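Local coordinates for uncharacterized protein AsbF (Bacillus anthracis, PDB 3DX5), which catalyses the manganese-dependent dehydration of 3-dehydroshikimate to 3,4-dihydroxybenzoate, a building block of the siderophore petrobactin, at residues D19-A24 / N55-K60. Sequence-based numbering, arbitrary orientation.
Sequences DIVQFA and NCLKDK
Val21, Leu57 and Lys60 form a small, mainly apolar side-chain contact on the outer, helical layer of a TIM barrel. Val21 lies on helix 17-26, the first helix after strand 2-6. Leu57 and Lys60 belong to the stretch of chain at the end of helix 47-56 that leads toward strand 64-68. The touching is done by one methyl group of the valine. Its CG1 meets CD2 of Leu57 at 3.7 Å and CD of Lys60 at 4.0 Å. That methyl therefore faces a branched leucine end and the aliphatic part of a lysine chain together. The torsions account for this. Val21 has CG1 trans to its backbone N (chi1 168°), which carries the methyl outward from the helix toward the turn. The CB of Leu57 does not point at the helix, but the end of the chain turns nearer and brings CD2 to Val21. Lys60 is extended as far as CE and bends only at its last torsion (chi4 76°). It runs across Val21 at about a right angle and touches with its CD methylene, not with its ammonium group. The backbones stay well apart, with 8.1 Å between CA of Val21 and CA of Leu57, and the close contacts are all between side chains. The two segments bury only 134 Å² together. A backbone bond, Lys60 N to Leu57 O at 2.9 Å, closes the short turn between the two residues that touch Val21. Leu62 in the following loop touches both Val21 and Leu57 and extends the apolar cluster. Val21 also rests on Ile32 of strand 31-35, next to strand 2-6 in the barrel. Elsewhere on helix 17-26, Ile20, Phe23 and Ala24 pack on Leu5 of strand 2-6, and Phe23 also reaches helix 259-272.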
# COMPACT_ATOMS: atom_id res chain seq x y z
N ASP A 19 17.60 -5.88 -4.83
CA ASP A 19 17.61 -4.81 -5.84
C ASP A 19 17.51 -3.40 -5.24
O ASP A 19 18.12 -2.45 -5.77
CB ASP A 19 16.50 -5.02 -6.86
CG ASP A 19 16.81 -6.18 -7.81
OD1 ASP A 19 17.95 -6.74 -7.79
OD2 ASP A 19 15.92 -6.53 -8.59
N ILE A 20 16.77 -3.25 -4.16
CA ILE A 20 16.81 -1.96 -3.44
C ILE A 20 18.23 -1.61 -2.90
O ILE A 20 18.72 -0.48 -3.07
CB ILE A 20 15.81 -1.92 -2.33
CG1 ILE A 20 14.40 -1.77 -2.94
CG2 ILE A 20 16.11 -0.73 -1.37
CD1 ILE A 20 13.34 -1.86 -1.92
N VAL A 21 18.88 -2.60 -2.28
CA VAL A 21 20.20 -2.36 -1.74
C VAL A 21 21.14 -1.97 -2.88
O VAL A 21 21.92 -1.04 -2.75
CB VAL A 21 20.72 -3.59 -0.98
CG1 VAL A 21 22.23 -3.43 -0.67
CG2 VAL A 21 19.93 -3.83 0.29
N GLN A 22 21.08 -2.70 -4.00
CA GLN A 22 21.97 -2.43 -5.15
C GLN A 22 21.68 -1.02 -5.71
O GLN A 22 22.61 -0.27 -6.01
CB GLN A 22 21.79 -3.50 -6.26
CG GLN A 22 22.67 -3.28 -7.51
CD GLN A 22 24.17 -3.14 -7.17
OE1 GLN A 22 24.70 -3.90 -6.35
NE2 GLN A 22 24.84 -2.18 -7.80
N PHE A 23 20.41 -0.67 -5.87
CA PHE A 23 20.06 0.68 -6.31
C PHE A 23 20.59 1.76 -5.33
O PHE A 23 21.12 2.78 -5.75
CB PHE A 23 18.55 0.82 -6.47
CG PHE A 23 18.11 2.19 -6.84
CD1 PHE A 23 18.12 2.60 -8.18
CD2 PHE A 23 17.71 3.10 -5.86
CE1 PHE A 23 17.71 3.91 -8.54
CE2 PHE A 23 17.32 4.40 -6.20
CZ PHE A 23 17.31 4.80 -7.54
N ALA A 24 20.43 1.52 -4.03
CA ALA A 24 20.93 2.48 -3.05
C ALA A 24 22.43 2.67 -3.21
O ALA A 24 22.94 3.79 -3.17
CB ALA A 24 20.59 2.06 -1.60
N ASN A 55 25.08 -8.83 5.67
CA ASN A 55 26.52 -9.05 5.87
C ASN A 55 27.46 -8.30 4.91
O ASN A 55 28.64 -8.19 5.21
CB ASN A 55 26.84 -10.55 5.90
CG ASN A 55 26.16 -11.26 7.09
OD1 ASN A 55 25.69 -10.62 8.05
ND2 ASN A 55 26.11 -12.59 7.01
N CYS A 56 26.96 -7.77 3.79
CA CYS A 56 27.78 -6.90 2.93
C CYS A 56 27.42 -5.46 2.96
O CYS A 56 28.02 -4.71 2.18
CB CYS A 56 27.63 -7.19 1.45
SG CYS A 56 27.37 -8.79 1.04
N LEU A 57 26.43 -5.05 3.77
CA LEU A 57 26.01 -3.65 3.73
C LEU A 57 27.16 -2.74 3.99
O LEU A 57 27.31 -1.73 3.31
CB LEU A 57 24.94 -3.32 4.74
CG LEU A 57 23.53 -3.63 4.32
CD1 LEU A 57 22.63 -2.94 5.34
CD2 LEU A 57 23.26 -3.17 2.88
N LYS A 58 27.94 -3.08 5.01
CA LYS A 58 29.03 -2.23 5.46
C LYS A 58 30.04 -2.00 4.33
O LYS A 58 30.51 -0.87 4.15
CB LYS A 58 29.69 -2.85 6.69
CG LYS A 58 30.69 -1.96 7.38
CD LYS A 58 30.07 -1.05 8.45
CE LYS A 58 31.21 -0.33 9.20
NZ LYS A 58 30.73 0.52 10.31
N ASP A 59 30.31 -3.04 3.54
CA ASP A 59 31.22 -2.97 2.38
C ASP A 59 30.75 -1.99 1.31
O ASP A 59 31.54 -1.57 0.47
CB ASP A 59 31.31 -4.33 1.67
CG ASP A 59 32.15 -5.33 2.42
OD1 ASP A 59 32.99 -4.92 3.27
OD2 ASP A 59 31.98 -6.55 2.14
N LYS A 60 29.46 -1.69 1.31
CA LYS A 60 28.85 -0.80 0.34
C LYS A 60 28.59 0.59 0.95
O LYS A 60 27.88 1.41 0.34
CB LYS A 60 27.52 -1.41 -0.13
CG LYS A 60 27.60 -2.72 -0.92
CD LYS A 60 26.17 -3.13 -1.27
CE LYS A 60 26.12 -4.44 -2.07
NZ LYS A 60 26.36 -5.62 -1.24